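Putative N-acetylneuraminate lyase (PDB 6RB7) belongs to the dihydrodipicolinate synthetase family, a group of TIM-barrel proteins, and assembles from four chains. Local coordinates at residues G245-L250 and N274-K279. Numbering follows the deposited sequence.
Sequences GAMPEL and NEIIYK
Met247 and Ile276 lie closest across this contact, with their CA atoms 9.4 Å apart, and the two segments meet through side chains. Met247 is the N-cap residue of helix 248-259. Leu250 N, three residues on, donates to Met247 O in the first turn. The methionine side chain spans the gap. Its CG sits between the backbone N and the carbonyl carbon (chi1 55°), and beyond CG the chain runs out extended, which carries the sulfur and methyl to helix 263-281. There Met247 SD rests 3.7 Å from CG2 of Ile276 and 4.0 Å from CD1 of the same residue. The sulfur thus touches both branches of the isoleucine. The two side chains run alongside each other, head to tail. Met247 CE stays against Ile276 CG2 at 4.0 Å and also reaches Ile277 CG1 at 4.1 Å, with the Met247 chain roughly perpendicular to that of Ile277. Leu250, in the first turn of the helix, adds a looser contact: its CD1 is 4.3 Å from Ile276 CD1. The isoleucine therefore meets Met247 and Leu250 together, and Met247, Leu250, Ile276 and Ile277 all lie in the protein interior. The interface is small and apolar, with 147 Å² buried in total. Cys273 of helix 263-281 also packs on Met247 and Leu250. Ile276 packs on Met327 and Ile328 of helix 317-335, and Leu250 reaches Ala331 of that helix. The Ile277 side chain comes within about 4 Å of a bound 2-amino-2-hydroxymethyl-propane-1,3-diol. The contact thus joins the start of helix 248-259, the helix that follows the last barrel strand, 238-241, to the C-terminal helices 263-281 and 317-335 that pack beside the barrel.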
loop_
_atom_site.group_PDB
_atom_site.type_symbol
_atom_site.label_atom_id
_atom_site.label_comp_id
_atom_site.label_asym_id
_atom_site.label_seq_id
_atom_site.Cartn_x
_atom_site.Cartn_y
_atom_site.Cartn_z
ATOM N N GLY A 245 -23.307 15.591 -11.469
ATOM C CA GLY A 245 -23.788 16.267 -12.692
ATOM C C GLY A 245 -24.522 15.345 -13.639
ATOM O O GLY A 245 -25.301 15.849 -14.432
ATOM N N ALA A 246 -24.323 14.038 -13.541
ATOM C CA ALA A 246 -25.080 13.056 -14.362
ATOM C C ALA A 246 -26.535 12.959 -13.892
ATOM O O ALA A 246 -27.372 12.468 -14.644
ATOM C CB ALA A 246 -24.434 11.703 -14.273
ATOM N N MET A 247 -26.811 13.258 -12.623
ATOM C CA MET A 247 -28.107 12.905 -11.980
ATOM C C MET A 247 -28.352 13.769 -10.759
ATOM O O MET A 247 -28.571 13.279 -9.655
ATOM C CB MET A 247 -28.140 11.414 -11.642
ATOM C CG MET A 247 -26.989 10.970 -10.809
ATOM S SD MET A 247 -26.750 9.185 -11.049
ATOM C CE MET A 247 -25.266 8.805 -10.122
ATOM N N PRO A 248 -28.281 15.113 -10.896
ATOM C CA PRO A 248 -28.276 15.958 -9.710
ATOM C C PRO A 248 -29.558 15.854 -8.890
ATOM O O PRO A 248 -29.471 15.909 -7.636
ATOM C CB PRO A 248 -28.050 17.375 -10.260
ATOM C CG PRO A 248 -28.399 17.288 -11.714
ATOM C CD PRO A 248 -28.145 15.868 -12.155
ATOM N N GLU A 249 -30.692 15.615 -9.550
ATOM C CA GLU A 249 -31.981 15.483 -8.837
ATOM C C GLU A 249 -31.921 14.314 -7.866
ATOM O O GLU A 249 -32.567 14.410 -6.798
ATOM C CB GLU A 249 -33.161 15.241 -9.774
ATOM C CG GLU A 249 -33.378 16.330 -10.784
ATOM C CD GLU A 249 -32.704 16.087 -12.131
ATOM O OE1 GLU A 249 -31.501 15.613 -12.184
ATOM O OE2 GLU A 249 -33.405 16.346 -13.151
ATOM N N LEU A 250 -31.205 13.237 -8.201
ATOM C CA LEU A 250 -31.169 12.051 -7.307
ATOM C C LEU A 250 -30.384 12.406 -6.045
ATOM O O LEU A 250 -30.812 12.058 -4.947
ATOM C CB LEU A 250 -30.549 10.845 -8.014
ATOM C CG LEU A 250 -31.335 10.299 -9.198
ATOM C CD1 LEU A 250 -30.639 9.101 -9.795
ATOM C CD2 LEU A 250 -32.768 9.942 -8.763
ATOM N N ASN A 274 -25.453 4.264 -6.863
ATOM C CA ASN A 274 -24.226 3.454 -6.911
ATOM C C ASN A 274 -24.289 2.505 -8.116
ATOM O O ASN A 274 -23.235 2.370 -8.818
ATOM C CB ASN A 274 -23.959 2.727 -5.599
ATOM C CG ASN A 274 -23.577 3.683 -4.490
ATOM O OD1 ASN A 274 -23.683 4.906 -4.660
ATOM N ND2 ASN A 274 -23.096 3.161 -3.361
ATOM N N GLU A 275 -25.444 1.886 -8.376
ATOM C CA GLU A 275 -25.589 0.987 -9.547
ATOM C C GLU A 275 -25.257 1.754 -10.832
ATOM O O GLU A 275 -24.593 1.189 -11.730
ATOM C CB GLU A 275 -27.015 0.437 -9.534
ATOM C CG GLU A 275 -27.309 -0.601 -10.579
ATOM C CD GLU A 275 -28.762 -1.070 -10.585
ATOM O OE1 GLU A 275 -29.729 -0.222 -10.417
ATOM O OE2 GLU A 275 -28.953 -2.293 -10.761
ATOM N N ILE A 276 -25.735 2.988 -10.933
ATOM C CA ILE A 276 -25.446 3.841 -12.108
ATOM C C ILE A 276 -23.944 4.099 -12.175
ATOM O O ILE A 276 -23.350 4.015 -13.253
ATOM C CB ILE A 276 -26.299 5.130 -12.066
ATOM C CG1 ILE A 276 -27.768 4.787 -12.291
ATOM C CG2 ILE A 276 -25.791 6.180 -13.037
ATOM C CD1 ILE A 276 -28.724 5.790 -11.769
ATOM N N ILE A 277 -23.301 4.475 -11.059
ATOM C CA ILE A 277 -21.852 4.733 -11.078
ATOM C C ILE A 277 -21.116 3.493 -11.572
ATOM O O ILE A 277 -20.207 3.620 -12.420
ATOM C CB ILE A 277 -21.359 5.175 -9.687
ATOM C CG1 ILE A 277 -21.998 6.513 -9.293
ATOM C CG2 ILE A 277 -19.843 5.225 -9.664
ATOM C CD1 ILE A 277 -21.719 6.905 -7.880
ATOM N N TYR A 278 -21.473 2.313 -11.056
ATOM C CA TYR A 278 -20.745 1.091 -11.435
ATOM C C TYR A 278 -20.942 0.846 -12.942
ATOM O O TYR A 278 -19.940 0.501 -13.639
ATOM C CB TYR A 278 -21.155 -0.096 -10.590
ATOM C CG TYR A 278 -21.047 0.133 -9.095
ATOM C CD1 TYR A 278 -20.080 0.968 -8.550
ATOM C CD2 TYR A 278 -21.964 -0.427 -8.237
ATOM C CE1 TYR A 278 -20.030 1.203 -7.191
ATOM C CE2 TYR A 278 -21.895 -0.233 -6.865
ATOM C CZ TYR A 278 -20.936 0.587 -6.342
ATOM O OH TYR A 278 -20.882 0.856 -5.005
ATOM N N LYS A 279 -22.135 1.103 -13.448
ATOM C CA LYS A 279 -22.379 0.953 -14.904
ATOM C C LYS A 279 -21.511 1.955 -15.690
ATOM O O LYS A 279 -20.854 1.565 -16.665
ATOM C CB LYS A 279 -23.863 1.153 -15.200
ATOM C CG LYS A 279 -24.230 1.003 -16.685
ATOM C CD LYS A 279 -23.978 -0.351 -17.244
ATOM C CE LYS A 279 -24.766 -1.442 -16.575
ATOM N NZ LYS A 279 -24.664 -2.692 -17.384
#